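Long-range contacts in cycloalternan-forming enzyme (Listeria monocytogenes serovar 1/2a, PDB 5F7U), which is a multidomain, carbohydrate-binding member of glycoside hydrolase family 31, built round a TIM barrel with beta-rich domains on its N- and C-terminal sides: residues K356-F365 with L702-A713; L820-F828 with S839-G847. The protein carries 1 engineered substitution. One frame throughout, in Å; residues are numbered along the deposited sequence.

Contact 1: residues K356-F365 with L702-A713; sequences KTTLLPKWAF and LPYIYTAAKDTA
Tyr706 is the main bump on helix 702-713, and it fills a hollow formed by Leu359, Leu360, Lys362 and Phe365 in the opposing loop. Its CG stands anti to the backbone N (chi1 -163°), which throws the ring across to Lys362, whose CB sits 3.9 Å from the ring centroid and almost on the ring normal, a CH-pi contact. Tyr706 OH donates to Leu360 O at 2.7 Å; this acceptor lies at the ring edge, and the donor is tilted 22° from the carbonyl plane. Phe365 is the answering bump: Ala709 CB lies over one of its faces, 4.0 Å from the centroid, while the Phe365 and Tyr706 planes meet obliquely at 53°. In the family 31 TIM barrel this loop leads into the first barrel strand, 367-369, and helix 702-715 is the third helix after the last strand, 657-660, so entry and exit of the barrel are packed together. The two methyls of Leu702 fork between Phe365 and Lys362: CD1 abuts Phe365 CB at 3.8 Å, CD2 abuts Lys362 CG at 3.8 Å. At the other end Ala713 CB fits against Thr357 O (3.4 Å) and Leu359 CB, and a water joins Thr357 N to Thr712 O.

Contact 2: residues L820-F828 with S839-G847; sequences LKSYDNLTF and SFYDDVNGG. With MG (magnesium ion), chain K.
Phe828 and Phe840 meet edge-to-face at the apolar centre: the edge of Phe828 is turned toward the face of Phe840, with centroids 5.6 Å apart and planes at 87°. Leu826 CD1 packs alongside, 4.0 Å from Phe840 CZ, and also lies over the centre of one face of the Tyr823 ring. The opposite face of Tyr823 takes Val844 CG2 at 3.6 Å from the ring centroid, a CH-pi contact, so a valine methyl and a leucine methyl hold the ring between them. Strand 825-828 and strand 839-842 belong to two different sheets that follow the TIM barrel. They face each other through side chains, as in a beta sandwich; the CA atoms of Phe828 and Phe840 are 9.9 Å apart, too far for backbone pairing. Farther out, Tyr823 comes toward Phe840 from the opposite direction and brings OH to 3.3 Å from Phe840 CZ, at the edge of that ring. Tyr823 OH also donates to Asp842 OD1 at 2.7 Å, approaching from above the carboxylate plane (39° out of it), and accepts from a water. Asp842, the centre of an inverse gamma turn, has its other oxygen in a salt bridge with Arg850, which should help to fix the carboxylate's rotation. One water bridges Leu820 O to Asp843 OD2, another Lys821 O to Val844 O. On the outer side of the 820-828 segment, the backbone oxygens Tyr823 O and Asp824 O bind one magnesium ion, each at 2.2 Å, and three waters complete the modelled shell.

Contacts 1 and 2 have centres 13 Å apart and touch directly, since helix 702-715 packs against 356-365 and also against strand 835-842. Thr707 OG1, 3.2 Å from Tyr841 N, probably accepts a hydrogen bond from it while donating to Pro703 O within the helix. Close by, Tyr706 CE2 packs 3.4 Å from Tyr841 CE2, so the tyrosine seated in contact 1 also borders the strand of contact 2; Leu820 in turn rests on Leu702. The junction therefore ties the barrel to the sheets that follow it. Magnesium lies near both contacts: the Lys362 side chain comes within about 6 Å of a bound ion, and Ser822 belongs with Asp819 to a magnesium site separate from that of Tyr823 and Asp824.

Contact 1: residues K356-F365 with L702-A713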
loop_
_atom_site.group_PDB
_atom_site.type_symbol
_atom_site.label_atom_id
_atom_site.label_comp_id
_atom_site.label_asym_id
_atom_site.label_seq_id
_atom_site.Cartn_x
_atom_site.Cartn_y
_atom_site.Cartn_z
ATOM N N LYS A 356 1.244 -14.024 -4.707
ATOM C CA LYS A 356 1.950 -13.500 -3.549
ATOM C C LYS A 356 2.912 -12.408 -3.957
ATOM O O LYS A 356 3.449 -12.415 -5.069
ATOM C CB LYS A 356 2.752 -14.614 -2.861
ATOM C CG LYS A 356 1.947 -15.838 -2.468
ATOM C CD LYS A 356 1.033 -15.514 -1.309
ATOM C CE LYS A 356 -0.124 -16.511 -1.278
ATOM N NZ LYS A 356 -0.810 -16.338 0.018
ATOM N N THR A 357 3.162 -11.484 -3.030
ATOM C CA THR A 357 4.286 -10.583 -3.166
ATOM C C THR A 357 5.580 -11.390 -3.274
ATOM O O THR A 357 5.777 -12.347 -2.535
ATOM C CB THR A 357 4.355 -9.665 -1.932
ATOM O OG1 THR A 357 3.300 -8.705 -2.035
ATOM C CG2 THR A 357 5.653 -8.903 -1.867
ATOM N N THR A 358 6.458 -10.991 -4.193
ATOM C CA THR A 358 7.786 -11.618 -4.282
ATOM C C THR A 358 8.752 -10.914 -3.332
ATOM O O THR A 358 8.969 -9.709 -3.463
ATOM C CB THR A 358 8.328 -11.527 -5.725
ATOM O OG1 THR A 358 7.408 -12.182 -6.601
ATOM C CG2 THR A 358 9.715 -12.190 -5.847
ATOM N N LEU A 359 9.336 -11.660 -2.403
ATOM C CA LEU A 359 10.352 -11.065 -1.510
ATOM C C LEU A 359 11.474 -10.401 -2.292
ATOM O O LEU A 359 12.091 -11.017 -3.171
ATOM C CB LEU A 359 10.934 -12.108 -0.543
ATOM C CG LEU A 359 11.968 -11.562 0.458
ATOM C CD1 LEU A 359 11.382 -10.508 1.398
ATOM C CD2 LEU A 359 12.565 -12.733 1.233
ATOM N N LEU A 360 11.754 -9.147 -1.955
ATOM C CA LEU A 360 12.864 -8.405 -2.555
ATOM C C LEU A 360 14.088 -8.471 -1.653
ATOM O O LEU A 360 13.929 -8.696 -0.456
ATOM C CB LEU A 360 12.434 -6.944 -2.743
ATOM C CG LEU A 360 11.258 -6.706 -3.714
ATOM C CD1 LEU A 360 10.981 -5.219 -3.767
ATOM C CD2 LEU A 360 11.503 -7.247 -5.131
ATOM N N PRO A 361 15.303 -8.270 -2.215
ATOM C CA PRO A 361 16.486 -8.202 -1.348
ATOM C C PRO A 361 16.418 -7.085 -0.333
ATOM O O PRO A 361 15.698 -6.098 -0.534
ATOM C CB PRO A 361 17.663 -7.979 -2.302
ATOM C CG PRO A 361 17.104 -7.800 -3.640
ATOM C CD PRO A 361 15.639 -8.088 -3.644
ATOM N N LYS A 362 17.164 -7.254 0.761
ATOM C CA LYS A 362 17.171 -6.263 1.829
ATOM C C LYS A 362 17.518 -4.854 1.377
ATOM O O LYS A 362 16.999 -3.881 1.923
ATOM C CB LYS A 362 18.119 -6.702 2.941
ATOM C CG LYS A 362 17.945 -5.876 4.211
ATOM C CD LYS A 362 18.365 -6.718 5.404
ATOM C CE LYS A 362 19.710 -6.369 5.926
ATOM N NZ LYS A 362 19.885 -7.380 7.047
ATOM N N TRP A 363 18.377 -4.728 0.368
ATOM C CA TRP A 363 18.735 -3.390 -0.116
ATOM C C TRP A 363 17.563 -2.548 -0.592
ATOM O O TRP A 363 17.608 -1.327 -0.502
ATOM C CB TRP A 363 19.835 -3.432 -1.185
ATOM C CG TRP A 363 19.434 -3.859 -2.585
ATOM C CD1 TRP A 363 19.594 -5.109 -3.139
ATOM C CD2 TRP A 363 18.859 -3.033 -3.615
ATOM N NE1 TRP A 363 19.140 -5.109 -4.436
ATOM C CE2 TRP A 363 18.699 -3.850 -4.764
ATOM C CE3 TRP A 363 18.480 -1.680 -3.684
ATOM C CZ2 TRP A 363 18.163 -3.359 -5.970
ATOM C CZ3 TRP A 363 17.939 -1.186 -4.887
ATOM C CH2 TRP A 363 17.787 -2.036 -6.018
ATOM N N ALA A 364 16.504 -3.205 -1.057
ATOM C CA ALA A 364 15.310 -2.485 -1.469
ATOM C C ALA A 364 14.649 -1.715 -0.313
ATOM O O ALA A 364 13.890 -0.776 -0.562
ATOM C CB ALA A 364 14.326 -3.443 -2.135
ATOM N N PHE A 365 14.968 -2.097 0.926
ATOM C CA PHE A 365 14.353 -1.513 2.136
ATOM C C PHE A 365 15.168 -0.429 2.837
ATOM O O PHE A 365 14.767 0.066 3.898
ATOM C CB PHE A 365 13.915 -2.651 3.063
ATOM C CG PHE A 365 12.891 -3.516 2.408
ATOM C CD1 PHE A 365 11.552 -3.117 2.380
ATOM C CD2 PHE A 365 13.278 -4.663 1.708
ATOM C CE1 PHE A 365 10.597 -3.863 1.688
ATOM C CE2 PHE A 365 12.338 -5.416 1.016
ATOM C CZ PHE A 365 10.991 -5.023 1.012
ATOM N N LEU A 702 15.945 -2.058 10.614
ATOM C CA LEU A 702 15.956 -2.875 9.387
ATOM C C LEU A 702 15.746 -4.385 9.612
ATOM O O LEU A 702 15.059 -5.008 8.796
ATOM C CB LEU A 702 17.170 -2.564 8.487
ATOM C CG LEU A 702 17.167 -3.158 7.068
ATOM C CD1 LEU A 702 15.954 -2.730 6.243
ATOM C CD2 LEU A 702 18.457 -2.753 6.355
ATOM N N PRO A 703 16.281 -4.975 10.718
ATOM C CA PRO A 703 15.973 -6.416 10.884
ATOM C C PRO A 703 14.471 -6.703 11.084
ATOM O O PRO A 703 13.968 -7.711 10.573
ATOM C CB PRO A 703 16.793 -6.804 12.122
ATOM C CG PRO A 703 17.970 -5.878 12.050
ATOM C CD PRO A 703 17.333 -4.555 11.664
ATOM N N TYR A 704 13.785 -5.803 11.786
ATOM C CA TYR A 704 12.335 -5.859 11.994
ATOM C C TYR A 704 11.592 -5.591 10.684
ATOM O O TYR A 704 10.661 -6.328 10.329
ATOM C CB TYR A 704 11.945 -4.822 13.059
ATOM C CG TYR A 704 10.463 -4.570 13.254
ATOM C CD1 TYR A 704 9.713 -5.376 14.111
ATOM C CD2 TYR A 704 9.816 -3.501 12.601
ATOM C CE1 TYR A 704 8.358 -5.141 14.321
ATOM C CE2 TYR A 704 8.437 -3.272 12.769
ATOM C CZ TYR A 704 7.729 -4.086 13.646
ATOM O OH TYR A 704 6.378 -3.884 13.860
ATOM N N ILE A 705 11.999 -4.527 9.987
ATOM C CA ILE A 705 11.383 -4.153 8.703
ATOM C C ILE A 705 11.503 -5.280 7.680
ATOM O O ILE A 705 10.527 -5.622 6.998
ATOM C CB ILE A 705 11.993 -2.836 8.159
ATOM C CG1 ILE A 705 11.616 -1.665 9.100
ATOM C CG2 ILE A 705 11.579 -2.575 6.696
ATOM C CD1 ILE A 705 12.355 -0.365 8.781
ATOM N N TYR A 706 12.685 -5.888 7.603
ATOM C CA TYR A 706 12.884 -6.919 6.594
ATOM C C TYR A 706 12.164 -8.209 6.960
ATOM O O TYR A 706 11.675 -8.920 6.081
ATOM C CB TYR A 706 14.371 -7.152 6.320
ATOM C CG TYR A 706 14.628 -7.895 5.026
ATOM C CD1 TYR A 706 14.029 -7.476 3.812
ATOM C CD2 TYR A 706 15.441 -9.028 5.000
ATOM C CE1 TYR A 706 14.250 -8.155 2.631
ATOM C CE2 TYR A 706 15.687 -9.710 3.807
ATOM C CZ TYR A 706 15.085 -9.280 2.631
ATOM O OH TYR A 706 15.324 -9.975 1.464
ATOM N N THR A 707 12.074 -8.508 8.263
ATOM C CA THR A 707 11.243 -9.644 8.672
ATOM C C THR A 707 9.788 -9.389 8.276
ATOM O O THR A 707 9.096 -10.312 7.828
ATOM C CB THR A 707 11.372 -9.936 10.183
ATOM O OG1 THR A 707 12.733 -10.251 10.472
ATOM C CG2 THR A 707 10.512 -11.143 10.613
ATOM N N ALA A 708 9.329 -8.149 8.437
ATOM C CA ALA A 708 7.959 -7.813 8.006
ATOM C C ALA A 708 7.796 -7.968 6.493
ATOM O O ALA A 708 6.752 -8.427 6.028
ATOM C CB ALA A 708 7.559 -6.410 8.451
ATOM N N ALA A 709 8.832 -7.622 5.734
ATOM C CA ALA A 709 8.795 -7.802 4.276
ATOM C C ALA A 709 8.617 -9.288 3.906
ATOM O O ALA A 709 7.826 -9.631 3.019
ATOM C CB ALA A 709 10.054 -7.231 3.635
ATOM N N LYS A 710 9.304 -10.165 4.625
ATOM C CA LYS A 710 9.165 -11.601 4.407
ATOM C C LYS A 710 7.774 -12.082 4.797
ATOM O O LYS A 710 7.217 -12.940 4.116
ATOM C CB LYS A 710 10.253 -12.364 5.190
ATOM C CG LYS A 710 10.135 -13.886 5.195
ATOM C CD LYS A 710 10.590 -14.513 3.896
ATOM C CE LYS A 710 11.251 -15.874 4.106
ATOM N NZ LYS A 710 10.532 -16.761 5.069
ATOM N N ASP A 711 7.222 -11.521 5.877
ATOM C CA ASP A 711 5.865 -11.878 6.315
ATOM C C ASP A 711 4.812 -11.486 5.275
ATOM O O ASP A 711 3.798 -12.171 5.116
ATOM C CB ASP A 711 5.517 -11.265 7.664
ATOM C CG ASP A 711 4.412 -12.048 8.392
ATOM O OD1 ASP A 711 4.426 -13.300 8.349
ATOM O OD2 ASP A 711 3.552 -11.410 9.025
ATOM N N THR A 712 5.053 -10.388 4.562
ATOM C CA THR A 712 4.181 -10.051 3.415
ATOM C C THR A 712 4.223 -11.163 2.363
ATOM O O THR A 712 3.183 -11.614 1.872
ATOM C CB THR A 712 4.612 -8.742 2.741
ATOM O OG1 THR A 712 4.431 -7.652 3.642
ATOM C CG2 THR A 712 3.764 -8.502 1.469
ATOM N N ALA A 713 5.433 -11.578 2.008
ATOM C CA ALA A 713 5.633 -12.544 0.923
ATOM C C ALA A 713 5.076 -13.908 1.307
ATOM O O ALA A 713 4.469 -14.594 0.467
ATOM C CB ALA A 713 7.112 -12.643 0.556
HETATM O O HOH W 1 1.771 -11.625 -0.533
HETATM O O HOH W 2 6.273 -15.052 -2.271
#

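Contact 2: residues L820-F828 with S839-G847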
loop_
_atom_site.group_PDB
_atom_site.type_symbol
_atom_site.label_atom_id
_atom_site.label_comp_id
_atom_site.label_asym_id
_atom_site.label_seq_id
_atom_site.Cartn_x
_atom_site.Cartn_y
_atom_site.Cartn_z
ATOM N N LEU A 820 25.060 -4.570 4.539
ATOM C CA LEU A 820 23.984 -5.521 4.791
ATOM C C LEU A 820 24.455 -6.967 4.969
ATOM O O LEU A 820 23.616 -7.868 5.082
ATOM C CB LEU A 820 22.933 -5.419 3.675
ATOM C CG LEU A 820 22.465 -4.001 3.312
ATOM C CD1 LEU A 820 21.502 -4.087 2.142
ATOM C CD2 LEU A 820 21.824 -3.272 4.479
ATOM N N LYS A 821 25.777 -7.172 5.012
ATOM C CA LYS A 821 26.372 -8.506 5.177
ATOM C C LYS A 821 26.592 -8.899 6.638
ATOM O O LYS A 821 26.955 -10.048 6.919
ATOM C CB LYS A 821 27.703 -8.624 4.413
ATOM C CG LYS A 821 27.578 -8.634 2.893
ATOM C CD LYS A 821 28.836 -9.230 2.259
ATOM C CE LYS A 821 28.809 -9.193 0.734
ATOM N NZ LYS A 821 27.644 -9.923 0.134
ATOM N N SER A 822 26.420 -7.947 7.554
ATOM C CA SER A 822 26.637 -8.190 8.991
ATOM C C SER A 822 25.823 -7.233 9.847
ATOM O O SER A 822 25.388 -6.184 9.371
ATOM C CB SER A 822 28.124 -8.042 9.351
ATOM O OG SER A 822 28.545 -6.696 9.174
ATOM N N TYR A 823 25.612 -7.603 11.107
ATOM C CA TYR A 823 25.053 -6.676 12.083
ATOM C C TYR A 823 26.188 -6.044 12.858
ATOM O O TYR A 823 27.287 -6.617 12.960
ATOM C CB TYR A 823 24.138 -7.399 13.091
ATOM C CG TYR A 823 23.046 -8.248 12.458
ATOM C CD1 TYR A 823 21.984 -7.661 11.757
ATOM C CD2 TYR A 823 23.081 -9.643 12.555
ATOM C CE1 TYR A 823 20.990 -8.444 11.172
ATOM C CE2 TYR A 823 22.085 -10.430 11.980
ATOM C CZ TYR A 823 21.042 -9.825 11.293
ATOM O OH TYR A 823 20.064 -10.594 10.684
ATOM N N ASP A 824 25.908 -4.893 13.450
ATOM C CA ASP A 824 26.800 -4.310 14.437
ATOM C C ASP A 824 26.491 -5.051 15.757
ATOM O O ASP A 824 27.092 -6.108 16.014
ATOM C CB ASP A 824 26.622 -2.787 14.486
ATOM C CG ASP A 824 27.659 -2.084 15.355
ATOM O OD1 ASP A 824 28.389 -2.743 16.124
ATOM O OD2 ASP A 824 27.738 -0.839 15.278
ATOM N N ASN A 825 25.526 -4.545 16.528
ATOM C CA ASN A 825 24.990 -5.252 17.703
ATOM C C ASN A 825 23.558 -5.705 17.452
ATOM O O ASN A 825 22.621 -4.882 17.476
ATOM C CB ASN A 825 25.035 -4.382 18.961
ATOM C CG ASN A 825 26.443 -3.965 19.339
ATOM O OD1 ASN A 825 27.380 -4.755 19.261
ATOM N ND2 ASN A 825 26.594 -2.728 19.782
ATOM N N LEU A 826 23.379 -6.994 17.186
ATOM C CA LEU A 826 22.013 -7.516 16.979
ATOM C C LEU A 826 21.313 -7.487 18.333
ATOM O O LEU A 826 21.831 -8.034 19.322
ATOM C CB LEU A 826 22.048 -8.920 16.402
ATOM C CG LEU A 826 20.739 -9.680 16.209
ATOM C CD1 LEU A 826 19.849 -8.993 15.186
ATOM C CD2 LEU A 826 21.100 -11.089 15.755
ATOM N N THR A 827 20.144 -6.849 18.353
ATOM C CA THR A 827 19.450 -6.457 19.578
ATOM C C THR A 827 17.977 -6.816 19.450
ATOM O O THR A 827 17.434 -6.738 18.355
ATOM C CB THR A 827 19.626 -4.945 19.846
ATOM O OG1 THR A 827 21.026 -4.643 19.956
ATOM C CG2 THR A 827 18.939 -4.491 21.146
ATOM N N PHE A 828 17.345 -7.249 20.546
ATOM C CA PHE A 828 15.901 -7.476 20.532
ATOM C C PHE A 828 15.268 -6.652 21.633
ATOM O O PHE A 828 15.543 -6.889 22.818
ATOM C CB PHE A 828 15.545 -8.962 20.712
ATOM C CG PHE A 828 16.039 -9.834 19.598
ATOM C CD1 PHE A 828 17.343 -10.332 19.619
ATOM C CD2 PHE A 828 15.205 -10.154 18.517
ATOM C CE1 PHE A 828 17.822 -11.116 18.571
ATOM C CE2 PHE A 828 15.671 -10.964 17.486
ATOM C CZ PHE A 828 16.985 -11.427 17.508
ATOM N N SER A 839 9.170 -14.874 15.124
ATOM C CA SER A 839 10.050 -15.572 14.194
ATOM C C SER A 839 10.857 -14.528 13.445
ATOM O O SER A 839 10.310 -13.818 12.591
ATOM C CB SER A 839 9.227 -16.410 13.210
ATOM O OG SER A 839 10.009 -17.431 12.617
ATOM N N PHE A 840 12.143 -14.420 13.777
ATOM C CA PHE A 840 13.044 -13.463 13.142
ATOM C C PHE A 840 13.688 -14.047 11.871
ATOM O O PHE A 840 14.254 -15.133 11.901
ATOM C CB PHE A 840 14.118 -13.050 14.162
ATOM C CG PHE A 840 15.245 -12.255 13.588
ATOM C CD1 PHE A 840 15.012 -11.093 12.832
ATOM C CD2 PHE A 840 16.571 -12.665 13.812
ATOM C CE1 PHE A 840 16.069 -10.367 12.306
ATOM C CE2 PHE A 840 17.632 -11.928 13.302
ATOM C CZ PHE A 840 17.380 -10.790 12.537
ATOM N N TYR A 841 13.591 -13.304 10.770
ATOM C CA TYR A 841 14.236 -13.674 9.521
ATOM C C TYR A 841 15.669 -13.170 9.500
ATOM O O TYR A 841 15.926 -11.982 9.263
ATOM C CB TYR A 841 13.455 -13.087 8.350
ATOM C CG TYR A 841 13.958 -13.475 6.975
ATOM C CD1 TYR A 841 14.248 -14.807 6.652
ATOM C CD2 TYR A 841 14.098 -12.503 5.981
ATOM C CE1 TYR A 841 14.697 -15.152 5.381
ATOM C CE2 TYR A 841 14.532 -12.834 4.706
ATOM C CZ TYR A 841 14.831 -14.151 4.413
ATOM O OH TYR A 841 15.260 -14.462 3.149
ATOM N N ASP A 842 16.605 -14.080 9.747
ATOM C CA ASP A 842 17.988 -13.685 9.917
ATOM C C ASP A 842 18.701 -13.728 8.551
ATOM O O ASP A 842 19.396 -14.695 8.224
ATOM C CB ASP A 842 18.629 -14.569 10.989
ATOM C CG ASP A 842 20.071 -14.205 11.293
ATOM O OD1 ASP A 842 20.607 -13.237 10.729
ATOM O OD2 ASP A 842 20.666 -14.927 12.106
ATOM N N ASP A 843 18.510 -12.657 7.776
ATOM C CA ASP A 843 19.033 -12.543 6.402
ATOM C C ASP A 843 20.563 -12.559 6.360
ATOM O O ASP A 843 21.158 -13.019 5.376
ATOM C CB ASP A 843 18.525 -11.250 5.727
ATOM C CG ASP A 843 18.891 -11.168 4.239
ATOM O OD1 ASP A 843 18.587 -12.116 3.476
ATOM O OD2 ASP A 843 19.478 -10.144 3.807
ATOM N N VAL A 844 21.197 -12.038 7.409
ATOM C CA VAL A 844 22.664 -11.997 7.495
ATOM C C VAL A 844 23.234 -13.414 7.475
ATOM O O VAL A 844 24.291 -13.657 6.878
ATOM C CB VAL A 844 23.138 -11.132 8.702
ATOM C CG1 VAL A 844 24.605 -11.370 9.095
ATOM C CG2 VAL A 844 22.916 -9.653 8.394
ATOM N N ASN A 845 22.509 -14.342 8.091
ATOM C CA ASN A 845 22.978 -15.701 8.292
ATOM C C ASN A 845 22.155 -16.747 7.533
ATOM O O ASN A 845 21.627 -17.694 8.127
ATOM C CB ASN A 845 23.049 -16.009 9.792
ATOM C CG ASN A 845 23.954 -15.047 10.544
ATOM O OD1 ASN A 845 23.490 -14.239 11.356
ATOM N ND2 ASN A 845 25.245 -15.136 10.291
ATOM N N GLY A 846 22.053 -16.557 6.222
ATOM C CA GLY A 846 21.493 -17.563 5.311
ATOM C C GLY A 846 19.978 -17.646 5.328
ATOM O O GLY A 846 19.400 -18.618 4.832
ATOM N N GLY A 847 19.342 -16.637 5.917
ATOM C CA GLY A 847 17.891 -16.577 5.972
ATOM C C GLY A 847 17.253 -17.528 6.973
ATOM O O GLY A 847 16.086 -17.873 6.821
HETATM MG MG MG K . 28.251 -7.471 14.730
HETATM O O HOH W 3 21.231 -9.016 5.482
HETATM O O HOH W 4 26.062 -12.331 4.885
HETATM O O HOH W 5 18.306 -9.448 8.927
HETATM O O HOH W 6 27.002 -9.158 15.049
HETATM O O HOH W 7 29.365 -8.528 16.819
HETATM O O HOH W 8 29.363 -8.803 13.009
#